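Local coordinates for CBS domain protein/ACT domain protein (Thermotoga maritima, PDB 1VR9) that is of unknown function but joins a pair of CBS domains to an ACT domain, a combination consistent with a ligand-sensing regulatory role, at residues M13-K16 with K17-Q21; D89-T92 with H93-L96; D123-E126 with A127-E130. All blocks are in the same frame, centred on the assembly; numbering follows the deposited sequence.

All three contacts are local. Each lies within one continuous run of chain, and they follow one another without nesting or crossing. Interaction 1 comes first: residues 13-21 turn once and lead on toward strand 25-27 of the first CBS domain. Interaction 2 closes the opening turn of helix 91-100 in the second CBS domain. Interaction 3 spans two turns of helix 121-130, which follows strand 115-120. The three centres lie about 11 Å from each other. Met-13 and Val-15 pair through their backbones with Ile-91 and Asp-89. Trp-18 lies on Ala-127, and Phe-124 packs on Ile-91, Ala-94 and Leu-95. The N-terminal run is thereby tied to both helices.

Interaction 1 (M13-K16 with K17-Q21); sequences MKVK and KWVTQ
Met-13, a selenomethionine, meets Trp-18 and Lys-17 where the chain makes a single tight turn. The turn belongs to the N-terminal lead into a CBS domain pair, and it carries two overlapping bonds between residues three apart. The CG atom of Met-13 comes obliquely to the indole, 3.4 Å from NE1 of Trp-18, while its CB sits at the ring edge, in plane. With CG anti to the backbone N (chi1 180°), the Met-13 chain starts out beside the indole and then bends back. Its SE atom ends 4.0 Å from CB of Lys-17. NE1 of Trp-18 is buried and has no polar partner in the model. CD of Lys-17 sits over one face of the same indole, 3.3 Å above its plane and offset toward the rim. At the ring edge, CD1 of Trp-18 is 3.2 Å from O of Lys-14. Two backbone bonds hold the turn on which these side chains sit. Trp-18 N donates to Val-15 O at 2.8 Å with an angle of 158°. Lys-17 N donates to Lys-14 O over a longer 3.3 Å. In both bonds the donor lies well above the carbonyl plane. Farther out, Ala-127 and Glu-130 of helix 121-130 pack against the indole. NZ of Lys-14 turns away to bond OD1 of Asn-90. Val-15 and Val-19 both rest on Val-108 of strand 105-109, and they meet each other through CG1 of Val-15 and CG2 of Val-19, 4.1 Å apart.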
loop_
_atom_site.group_PDB
_atom_site.type_symbol
_atom_site.label_atom_id
_atom_site.label_comp_id
_atom_site.label_asym_id
_atom_site.label_seq_id
_atom_site.Cartn_x
_atom_site.Cartn_y
_atom_site.Cartn_z
HETATM N N MSE A 13 -16.402 12.753 1.170
HETATM C CA MSE A 13 -15.187 13.422 0.624
HETATM C C MSE A 13 -14.479 12.490 -0.374
HETATM O O MSE A 13 -14.821 11.308 -0.485
HETATM C CB MSE A 13 -14.256 13.839 1.783
HETATM C CG MSE A 13 -12.955 14.536 1.384
HETATM SE SE MSE A 13 -13.150 15.902 0.002
HETATM C CE MSE A 13 -14.198 17.220 0.986
ATOM N N LYS A 14 -13.518 13.041 -1.107
ATOM C CA LYS A 14 -12.729 12.297 -2.079
ATOM C C LYS A 14 -11.449 11.710 -1.472
ATOM O O LYS A 14 -10.888 12.252 -0.518
ATOM C CB LYS A 14 -12.357 13.208 -3.238
ATOM C CG LYS A 14 -13.537 13.971 -3.852
ATOM C CD LYS A 14 -14.626 13.041 -4.375
ATOM C CE LYS A 14 -14.173 12.304 -5.626
ATOM N NZ LYS A 14 -15.326 11.789 -6.423
ATOM N N VAL A 15 -11.008 10.599 -2.057
ATOM C CA VAL A 15 -9.735 9.935 -1.726
ATOM C C VAL A 15 -8.545 10.897 -1.799
ATOM O O VAL A 15 -7.708 10.919 -0.901
ATOM C CB VAL A 15 -9.504 8.741 -2.696
ATOM C CG1 VAL A 15 -8.029 8.245 -2.703
ATOM C CG2 VAL A 15 -10.471 7.601 -2.360
ATOM N N LYS A 16 -8.483 11.696 -2.861
ATOM C CA LYS A 16 -7.350 12.599 -3.072
ATOM C C LYS A 16 -7.052 13.480 -1.859
ATOM O O LYS A 16 -5.902 13.815 -1.603
ATOM C CB LYS A 16 -7.567 13.473 -4.319
ATOM C CG LYS A 16 -6.280 14.044 -4.885
ATOM C CD LYS A 16 -6.472 14.516 -6.318
ATOM C CE LYS A 16 -5.183 15.073 -6.909
ATOM N NZ LYS A 16 -5.423 15.750 -8.199
ATOM N N LYS A 17 -8.083 13.843 -1.104
ATOM C CA LYS A 17 -7.906 14.691 0.071
ATOM C C LYS A 17 -7.074 14.013 1.164
ATOM O O LYS A 17 -6.404 14.692 1.945
ATOM C CB LYS A 17 -9.266 15.120 0.645
ATOM C CG LYS A 17 -9.180 16.187 1.738
ATOM C CD LYS A 17 -9.088 15.590 3.144
ATOM C CE LYS A 17 -8.352 16.518 4.105
ATOM N NZ LYS A 17 -7.681 15.773 5.217
ATOM N N TRP A 18 -7.105 12.679 1.204
ATOM C CA TRP A 18 -6.540 11.913 2.318
ATOM C C TRP A 18 -5.248 11.153 1.945
ATOM O O TRP A 18 -4.688 10.421 2.759
ATOM C CB TRP A 18 -7.612 10.951 2.856
ATOM C CG TRP A 18 -8.862 11.667 3.324
ATOM C CD1 TRP A 18 -9.985 11.918 2.586
ATOM C CD2 TRP A 18 -9.090 12.253 4.609
ATOM N NE1 TRP A 18 -10.895 12.612 3.333
ATOM C CE2 TRP A 18 -10.371 12.841 4.577
ATOM C CE3 TRP A 18 -8.326 12.359 5.781
ATOM C CZ2 TRP A 18 -10.922 13.502 5.682
ATOM C CZ3 TRP A 18 -8.862 13.016 6.872
ATOM C CH2 TRP A 18 -10.154 13.596 6.814
ATOM N N VAL A 19 -4.773 11.324 0.719
ATOM C CA VAL A 19 -3.555 10.638 0.274
ATOM C C VAL A 19 -2.303 11.143 0.981
ATOM O O VAL A 19 -2.119 12.352 1.147
ATOM C CB VAL A 19 -3.351 10.783 -1.245
ATOM C CG1 VAL A 19 -1.999 10.256 -1.672
ATOM C CG2 VAL A 19 -4.451 10.063 -1.975
ATOM N N THR A 20 -1.428 10.208 1.336
ATOM C CA THR A 20 -0.119 10.515 1.905
ATOM C C THR A 20 0.992 9.973 1.010
ATOM O O THR A 20 0.791 8.975 0.289
ATOM C CB THR A 20 0.044 9.932 3.338
ATOM O OG1 THR A 20 1.263 10.420 3.930
ATOM C CG2 THR A 20 0.025 8.388 3.375
ATOM N N GLN A 21 2.158 10.618 1.076
ATOM C CA GLN A 21 3.388 10.061 0.481
ATOM C C GLN A 21 4.264 9.386 1.539
ATOM O O GLN A 21 5.298 8.787 1.221
ATOM C CB GLN A 21 4.164 11.153 -0.270
ATOM C CG GLN A 21 3.347 11.870 -1.330
ATOM C CD GLN A 21 2.790 10.943 -2.396
ATOM O OE1 GLN A 21 3.452 10.013 -2.826
ATOM N NE2 GLN A 21 1.575 11.211 -2.833
#

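Interaction 2 (D89-T92 with H93-L96); sequences DNIT and HALL
His-93 is the first residue of the second segment, and it touches both Asp-89 and Asn-90. A chi1 of -178° sends the imidazole off opposite its own N, back toward the start of the helix and the Asp-89 carboxylate. There CD2 of His-93 lies 3.3 Å from OD2 of Asp-89. The approach is oblique to the ring, and the carboxylate and ring planes stand 83° apart. The nearest ring atom to this oxygen is a carbon, since NE2 of His-93 is farther off at 3.9 Å. OD2 of Asp-89 takes its hydrogen bond from the backbone N of His-86, and that bond probably steadies the carboxylate beside the ring. The backbone N of His-93 bonds to O of Asn-90 at 2.8 Å, with the donor well above the carbonyl plane. CB of His-93 also lies close to that oxygen.

Ala-94 comes next. Its N gives a weak bond to O of Ile-91 at 3.0 Å, bent to 121°. This is the opening of helix 91-100, the helix of a beta-alpha-beta unit that runs from strand 85-86 to strand 105-109 in the second CBS domain. CB of Ala-94 is 4.2 Å from CD1 of Ile-91, and both side chains face Phe-124 of helix 121-130.

Leu-95 donates weakly from N to O of Thr-92 at 3.3 Å. Its CB rests against the same oxygen, at 3.2 Å. Leu-95 also touches Phe-124. Leu-96 carries the turn onward, with a weak bond from its N to O of His-93.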
loop_
_atom_site.group_PDB
_atom_site.type_symbol
_atom_site.label_atom_id
_atom_site.label_comp_id
_atom_site.label_asym_id
_atom_site.label_seq_id
_atom_site.Cartn_x
_atom_site.Cartn_y
_atom_site.Cartn_z
ATOM N N ASP A 89 -11.755 8.562 -6.774
ATOM C CA ASP A 89 -12.804 7.844 -6.042
ATOM C C ASP A 89 -13.232 8.597 -4.779
ATOM O O ASP A 89 -12.531 9.478 -4.265
ATOM C CB ASP A 89 -12.356 6.426 -5.645
ATOM C CG ASP A 89 -12.224 5.490 -6.835
ATOM O OD1 ASP A 89 -12.784 5.804 -7.918
ATOM O OD2 ASP A 89 -11.545 4.446 -6.688
ATOM N N ASN A 90 -14.402 8.218 -4.291
ATOM C CA ASN A 90 -14.901 8.713 -3.023
ATOM C C ASN A 90 -14.257 7.932 -1.899
ATOM O O ASN A 90 -14.041 6.716 -2.010
ATOM C CB ASN A 90 -16.419 8.553 -2.959
ATOM C CG ASN A 90 -17.137 9.383 -3.995
ATOM O OD1 ASN A 90 -16.852 10.571 -4.167
ATOM N ND2 ASN A 90 -18.084 8.759 -4.698
ATOM N N ILE A 91 -13.963 8.614 -0.795
ATOM C CA ILE A 91 -13.361 7.949 0.350
ATOM C C ILE A 91 -14.267 6.807 0.865
ATOM O O ILE A 91 -13.777 5.790 1.339
ATOM C CB ILE A 91 -12.968 8.986 1.457
ATOM C CG1 ILE A 91 -11.938 8.399 2.423
ATOM C CG2 ILE A 91 -14.209 9.503 2.167
ATOM C CD1 ILE A 91 -10.608 8.016 1.793
ATOM N N THR A 92 -15.587 6.949 0.710
ATOM C CA THR A 92 -16.532 5.864 0.975
ATOM C C THR A 92 -16.243 4.574 0.187
ATOM O O THR A 92 -16.547 3.482 0.656
ATOM C CB THR A 92 -18.003 6.299 0.722
ATOM O OG1 THR A 92 -18.132 6.827 -0.603
ATOM C CG2 THR A 92 -18.425 7.356 1.725
ATOM N N HIS A 93 -15.662 4.693 -1.009
ATOM C CA HIS A 93 -15.254 3.523 -1.785
ATOM C C HIS A 93 -14.088 2.745 -1.146
ATOM O O HIS A 93 -14.047 1.515 -1.204
ATOM C CB HIS A 93 -14.849 3.927 -3.200
ATOM C CG HIS A 93 -14.469 2.766 -4.061
ATOM N ND1 HIS A 93 -15.302 1.687 -4.262
ATOM C CD2 HIS A 93 -13.341 2.507 -4.758
ATOM C CE1 HIS A 93 -14.705 0.815 -5.053
ATOM N NE2 HIS A 93 -13.515 1.289 -5.370
ATOM N N ALA A 94 -13.160 3.469 -0.523
ATOM C CA ALA A 94 -12.068 2.859 0.232
ATOM C C ALA A 94 -12.592 1.919 1.334
ATOM O O ALA A 94 -11.921 0.956 1.699
ATOM C CB ALA A 94 -11.181 3.938 0.843
ATOM N N LEU A 95 -13.772 2.205 1.866
ATOM C CA LEU A 95 -14.378 1.348 2.889
ATOM C C LEU A 95 -14.531 -0.064 2.346
ATOM O O LEU A 95 -14.225 -1.052 3.032
ATOM C CB LEU A 95 -15.743 1.891 3.358
ATOM C CG LEU A 95 -16.534 1.127 4.425
ATOM C CD1 LEU A 95 -15.670 0.752 5.596
ATOM C CD2 LEU A 95 -17.722 1.958 4.913
ATOM N N LEU A 96 -14.967 -0.181 1.092
ATOM C CA LEU A 96 -15.125 -1.492 0.489
ATOM C C LEU A 96 -13.801 -2.265 0.352
ATOM O O LEU A 96 -13.790 -3.493 0.454
ATOM C CB LEU A 96 -15.811 -1.359 -0.882
ATOM C CG LEU A 96 -16.098 -2.648 -1.655
ATOM C CD1 LEU A 96 -17.384 -3.255 -1.152
ATOM C CD2 LEU A 96 -16.143 -2.390 -3.166
#

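Interaction 3 (D123-E126 with A127-E130)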
loop_
_atom_site.group_PDB
_atom_site.type_symbol
_atom_site.label_atom_id
_atom_site.label_comp_id
_atom_site.label_asym_id
_atom_site.label_seq_id
_atom_site.Cartn_x
_atom_site.Cartn_y
_atom_site.Cartn_z
ATOM N N ASP A 123 -5.780 7.295 8.590
ATOM C CA ASP A 123 -6.361 8.501 7.972
ATOM C C ASP A 123 -7.769 8.245 7.425
ATOM O O ASP A 123 -8.643 9.111 7.512
ATOM C CB ASP A 123 -5.428 9.049 6.885
ATOM C CG ASP A 123 -4.173 9.692 7.466
ATOM O OD1 ASP A 123 -4.069 9.819 8.709
ATOM O OD2 ASP A 123 -3.285 10.094 6.680
ATOM N N PHE A 124 -8.006 7.054 6.898
ATOM C CA PHE A 124 -9.364 6.658 6.543
ATOM C C PHE A 124 -10.330 6.720 7.721
ATOM O O PHE A 124 -11.449 7.207 7.584
ATOM C CB PHE A 124 -9.372 5.261 5.938
ATOM C CG PHE A 124 -10.741 4.694 5.724
ATOM C CD1 PHE A 124 -11.521 5.098 4.645
ATOM C CD2 PHE A 124 -11.228 3.712 6.567
ATOM C CE1 PHE A 124 -12.771 4.559 4.439
ATOM C CE2 PHE A 124 -12.493 3.176 6.371
ATOM C CZ PHE A 124 -13.262 3.610 5.307
ATOM N N LEU A 125 -9.927 6.211 8.884
ATOM C CA LEU A 125 -10.779 6.290 10.057
ATOM C C LEU A 125 -11.030 7.733 10.485
ATOM O O LEU A 125 -12.122 8.060 10.915
ATOM C CB LEU A 125 -10.200 5.464 11.205
ATOM C CG LEU A 125 -10.172 3.963 10.878
ATOM C CD1 LEU A 125 -9.484 3.213 12.033
ATOM C CD2 LEU A 125 -11.577 3.377 10.636
ATOM N N GLU A 126 -10.007 8.577 10.371
ATOM C CA GLU A 126 -10.139 10.005 10.656
ATOM C C GLU A 126 -11.160 10.653 9.721
ATOM O O GLU A 126 -11.914 11.558 10.153
ATOM C CB GLU A 126 -8.763 10.674 10.538
ATOM C CG GLU A 126 -8.683 12.122 11.010
ATOM C CD GLU A 126 -7.235 12.579 11.149
ATOM O OE1 GLU A 126 -6.349 11.936 10.536
ATOM O OE2 GLU A 126 -6.989 13.574 11.857
ATOM N N ALA A 127 -11.196 10.210 8.459
ATOM C CA ALA A 127 -12.221 10.675 7.520
ATOM C C ALA A 127 -13.611 10.328 8.041
ATOM O O ALA A 127 -14.491 11.171 8.039
ATOM C CB ALA A 127 -12.030 10.095 6.158
ATOM N N LEU A 128 -13.787 9.084 8.493
ATOM C CA LEU A 128 -15.084 8.624 9.036
ATOM C C LEU A 128 -15.472 9.318 10.343
ATOM O O LEU A 128 -16.656 9.521 10.632
ATOM C CB LEU A 128 -15.058 7.105 9.243
ATOM C CG LEU A 128 -15.477 6.194 8.086
ATOM C CD1 LEU A 128 -15.070 6.719 6.715
ATOM C CD2 LEU A 128 -14.926 4.795 8.320
ATOM N N ILE A 129 -14.480 9.676 11.145
ATOM C CA ILE A 129 -14.745 10.461 12.355
ATOM C C ILE A 129 -15.317 11.822 12.000
ATOM O O ILE A 129 -16.235 12.303 12.661
ATOM C CB ILE A 129 -13.476 10.600 13.177
ATOM C CG1 ILE A 129 -13.244 9.265 13.869
ATOM C CG2 ILE A 129 -13.567 11.779 14.190
ATOM C CD1 ILE A 129 -11.984 9.171 14.568
ATOM N N GLU A 130 -14.769 12.426 10.949
ATOM C CA GLU A 130 -15.284 13.699 10.424
ATOM C C GLU A 130 -16.696 13.544 9.860
ATOM O O GLU A 130 -17.576 14.367 10.158
ATOM C CB GLU A 130 -14.333 14.245 9.348
ATOM C CG GLU A 130 -14.979 15.087 8.239
ATOM C CD GLU A 130 -14.348 14.836 6.862
ATOM O OE1 GLU A 130 -14.337 13.669 6.394
ATOM O OE2 GLU A 130 -13.875 15.813 6.252
#
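Phe-124 and Leu-128, one turn apart on helix 121-130, form the tightly packed side of this contact. The helix follows strand 115-120 in the second CBS domain, and this is i to i+4 packing on its side facing helix 91-100. Both methyls of Leu-128 reach the ring. CD1 lies over one face, 4.2 Å from the centroid of the Phe-124 ring and 26° off its normal, a CH-pi contact. CD2 of Leu-128 is 3.5 Å from CE2 of Phe-124. A chi1 near 172° carries the Phe-124 ring out to helix 91-100, where it also meets the ring of Phe-98, planes about 45° apart. Ala-127 is buried too, and its CB touches both Ile-91 and Trp-18. An alanine in place of Leu-128 lacks both methyls, and the Phe-124 ring would probably lose its CH-pi partner and the packing at CE2, opening a gap on that side.

Four regular alpha-helical bonds run beneath these side chains. The first, from Ala-127 N to Asp-123 O, is 2.9 Å long.

The looser side is where Leu-125, Glu-126 and Ile-129 are exposed. Leu-125 only brushes Leu-128, CD2 to CD2 at 4.3 Å. Ile-129 comes close to backbone oxygen, CG1 to O of Leu-125, rather than to a side chain of 123-126. Glu-130 bends back over the helix toward Trp-18, placing OE1 3.0 Å from O of Ala-127. Two acceptors so close would probably repel if the carboxylate were charged, so Glu-130 may hold a proton more readily than usual.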